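Local coordinates for protein sugar isomerase (Sinorhizobium meliloti, PDB 3QC0) that binds a zinc ion in a TIM barrel of the xylose isomerase-like family and probably interconverts sugars as an isomerase, at residues A140-H145 with G173-V178. Residues are numbered along the deposited sequence; the frame is centred on the assembly and turned at random.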
ATOM      1  N   ALA A 140       8.201  -2.782 -19.620  1.00 13.53           N
ATOM      2  CA  ALA A 140       6.993  -2.990 -18.822  1.00 13.72           C
ATOM      3  C   ALA A 140       7.164  -2.332 -17.474  1.00 13.45           C
ATOM      4  O   ALA A 140       7.855  -2.867 -16.603  1.00 13.83           O
ATOM      5  CB  ALA A 140       6.702  -4.506 -18.648  1.00 13.71           C
ATOM      6  N   ILE A 141       6.532  -1.176 -17.294  1.00 12.98           N
ATOM      7  CA  ILE A 141       6.479  -0.535 -15.976  1.00 12.28           C
ATOM      8  C   ILE A 141       5.611  -1.400 -15.083  1.00 12.11           C
ATOM      9  O   ILE A 141       4.429  -1.655 -15.392  1.00 13.77           O
ATOM     10  CB  ILE A 141       5.870   0.879 -16.065  1.00 12.93           C
ATOM     11  CG1 ILE A 141       6.638   1.793 -17.028  1.00 13.03           C
ATOM     12  CG2 ILE A 141       5.756   1.512 -14.646  1.00 13.61           C
ATOM     13  CD1 ILE A 141       5.967   3.160 -17.271  1.00 14.30           C
ATOM     14  N   GLU A 142       6.190  -1.822 -13.972  0.61 12.31           N
ATOM     15  CA  GLU A 142       5.458  -2.638 -12.985  0.61 12.75           C
ATOM     16  C   GLU A 142       5.075  -1.719 -11.819  0.61 12.24           C
ATOM     17  O   GLU A 142       5.923  -1.353 -11.024  0.61 11.85           O
ATOM     18  CB  GLU A 142       6.306  -3.807 -12.492  0.61 13.06           C
ATOM     19  CG  GLU A 142       5.477  -4.830 -11.722  0.61 13.33           C
ATOM     20  CD  GLU A 142       6.290  -5.930 -11.094  0.61 15.86           C
ATOM     21  OE1 GLU A 142       7.481  -5.708 -10.869  0.61 16.52           O
ATOM     22  OE2 GLU A 142       5.700  -6.994 -10.840  0.61 14.58           O
ATOM     23  N   PRO A 143       3.808  -1.277 -11.763  1.00 12.46           N
ATOM     24  CA  PRO A 143       3.446  -0.581 -10.497  1.00 11.42           C
ATOM     25  C   PRO A 143       3.645  -1.555  -9.340  1.00 11.74           C
ATOM     26  O   PRO A 143       3.266  -2.730  -9.449  1.00 12.66           O
ATOM     27  CB  PRO A 143       1.975  -0.197 -10.704  1.00 11.91           C
ATOM     28  CG  PRO A 143       1.471  -1.144 -11.757  1.00 13.66           C
ATOM     29  CD  PRO A 143       2.666  -1.415 -12.666  1.00 13.58           C
ATOM     30  N   LEU A 144       4.221  -1.055  -8.254  1.00 11.63           N
ATOM     31  CA  LEU A 144       4.552  -1.854  -7.092  1.00 10.55           C
ATOM     32  C   LEU A 144       3.634  -1.452  -5.947  1.00 10.24           C
ATOM     33  O   LEU A 144       3.150  -0.324  -5.868  1.00 12.04           O
ATOM     34  CB  LEU A 144       6.009  -1.699  -6.656  1.00 12.27           C
ATOM     35  CG  LEU A 144       6.894  -2.936  -6.908  1.00 12.50           C
ATOM     36  CD1 LEU A 144       7.077  -3.246  -8.411  1.00 15.29           C
ATOM     37  CD2 LEU A 144       8.206  -2.781  -6.142  1.00 12.99           C
ATOM     38  N   HIS A 145       3.413  -2.412  -5.049  1.00 11.79           N
ATOM     39  CA  HIS A 145       2.577  -2.171  -3.910  1.00 11.21           C
ATOM     40  C   HIS A 145       3.027  -0.877  -3.236  1.00 11.91           C
ATOM     41  O   HIS A 145       4.218  -0.655  -3.052  1.00 12.00           O
ATOM     42  CB  HIS A 145       2.684  -3.300  -2.900  1.00 11.41           C
ATOM     43  CG  HIS A 145       1.553  -3.325  -1.944  1.00 11.46           C
ATOM     44  ND1 HIS A 145       1.460  -2.443  -0.881  1.00 12.58           N
ATOM     45  CD2 HIS A 145       0.465  -4.136  -1.883  1.00 11.52           C
ATOM     46  CE1 HIS A 145       0.350  -2.732  -0.195  1.00 14.28           C
ATOM     47  NE2 HIS A 145      -0.297  -3.711  -0.812  1.00 12.06           N
ATOM     48  N   GLY A 173       4.811  -0.217 -21.799  1.00 15.55           N
ATOM     49  CA  GLY A 173       3.529  -0.709 -21.321  1.00 14.46           C
ATOM     50  C   GLY A 173       3.622  -1.018 -19.844  1.00 13.71           C
ATOM     51  O   GLY A 173       4.488  -0.476 -19.157  1.00 14.02           O
ATOM     52  N   VAL A 174       2.758  -1.921 -19.396  1.00 14.10           N
ATOM     53  CA  VAL A 174       2.673  -2.263 -17.973  1.00 14.04           C
ATOM     54  C   VAL A 174       2.744  -3.766 -17.721  1.00 14.04           C
ATOM     55  O   VAL A 174       2.250  -4.566 -18.516  1.00 14.89           O
ATOM     56  CB  VAL A 174       1.380  -1.643 -17.307  1.00 14.45           C
ATOM     57  CG1 VAL A 174       1.430  -0.111 -17.329  1.00 16.00           C
ATOM     58  CG2 VAL A 174       0.067  -2.196 -17.934  1.00 15.99           C
ATOM     59  N   ALA A 175       3.329  -4.137 -16.589  1.00 13.58           N
ATOM     60  CA  ALA A 175       3.223  -5.459 -16.014  1.00 13.72           C
ATOM     61  C   ALA A 175       2.266  -5.371 -14.832  1.00 14.02           C
ATOM     62  O   ALA A 175       2.486  -4.595 -13.909  1.00 14.91           O
ATOM     63  CB  ALA A 175       4.613  -5.961 -15.525  1.00 14.29           C
ATOM     64  N   ILE A 176       1.221  -6.176 -14.895  1.00 13.96           N
ATOM     65  CA  ILE A 176       0.173  -6.182 -13.875  1.00 13.93           C
ATOM     66  C   ILE A 176       0.386  -7.370 -12.958  1.00 14.31           C
ATOM     67  O   ILE A 176       0.151  -8.519 -13.344  1.00 15.23           O
ATOM     68  CB  ILE A 176      -1.259  -6.173 -14.500  1.00 15.11           C
ATOM     69  CG1 ILE A 176      -1.462  -4.997 -15.485  1.00 15.84           C
ATOM     70  CG2 ILE A 176      -2.327  -6.147 -13.360  1.00 15.14           C
ATOM     71  CD1 ILE A 176      -2.793  -5.043 -16.238  1.00 15.63           C
ATOM     72  N   ASP A 177       0.885  -7.094 -11.752  1.00 13.04           N
ATOM     73  CA  ASP A 177       1.193  -8.128 -10.752  1.00 13.20           C
ATOM     74  C   ASP A 177       0.141  -8.006  -9.677  1.00 13.43           C
ATOM     75  O   ASP A 177      -0.019  -6.945  -9.087  1.00 13.87           O
ATOM     76  CB  ASP A 177       2.600  -7.881 -10.216  1.00 12.74           C
ATOM     77  CG  ASP A 177       3.062  -8.897  -9.190  1.00 15.07           C
ATOM     78  OD1 ASP A 177       2.217  -9.439  -8.462  1.00 17.14           O
ATOM     79  OD2 ASP A 177       4.298  -9.127  -9.128  1.00 15.64           O
ATOM     80  N   VAL A 178      -0.638  -9.061  -9.504  1.00 13.83           N
ATOM     81  CA  VAL A 178      -1.786  -9.018  -8.590  1.00 12.98           C
ATOM     82  C   VAL A 178      -1.354  -8.620  -7.190  1.00 13.92           C
ATOM     83  O   VAL A 178      -2.131  -7.976  -6.474  1.00 14.29           O
ATOM     84  CB  VAL A 178      -2.551 -10.354  -8.565  1.00 13.34           C
ATOM     85  CG1 VAL A 178      -3.109 -10.644 -10.000  1.00 15.61           C
ATOM     86  CG2 VAL A 178      -1.691 -11.529  -8.054  1.00 13.93           C
TER
HETATM   87  O   HOH W   1       1.953  -4.492 -11.175  1.00 14.01           O
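Glu142 reaches across to Ala175 and Asp177 along most of its side chain. Glu142 CB lies 4.1 Å from Ala175 CB. With CG anti to the backbone N (chi1 -167°) and the chain extended beyond it, CG passes alongside that same methyl and the carbonyl oxygen of Ala175, and the carboxylate is carried forward to Asp177. At the tip, Glu142 OE2 stands 3.1 Å from Asp177 OD2 and also comes near Asp177 CB, with the two carboxylate planes 33° apart; OE1 lies close to a polar atom of an unidentified bound molecule. Two acidic oxygens this close would be expected to repel each other; here both ligate the zinc ion, whose charge probably offsets that repulsion, and His204 and Glu248 complete the protein ligands.

The scaffold beneath is a beta-alpha-beta unit of the TIM barrel, in which helix 158-168 links neighbouring parallel strands and packs on Ile141 and Val174. The backbone of Ile141 both gives and takes a hydrogen bond: its N donates to Gly173 O at 2.9 Å, and its O accepts from Ala175 N at 3.0 Å. On the other face of the sheet, the CB atoms of Ala140 and Ala175 meet at 4.0 Å. Past these bonds the backbones are joined by a water that donates to Pro143 O and to Ala175 O and accepts from Asp177 N, while Pro143 CD rests 3.4 Å from Ala175 O. Asp177 is also fixed from beyond the pair: as N-cap of the following helix it offers OD1 to Tyr179 N, and Arg219 donates a hydrogen bond to the metal-binding OD2.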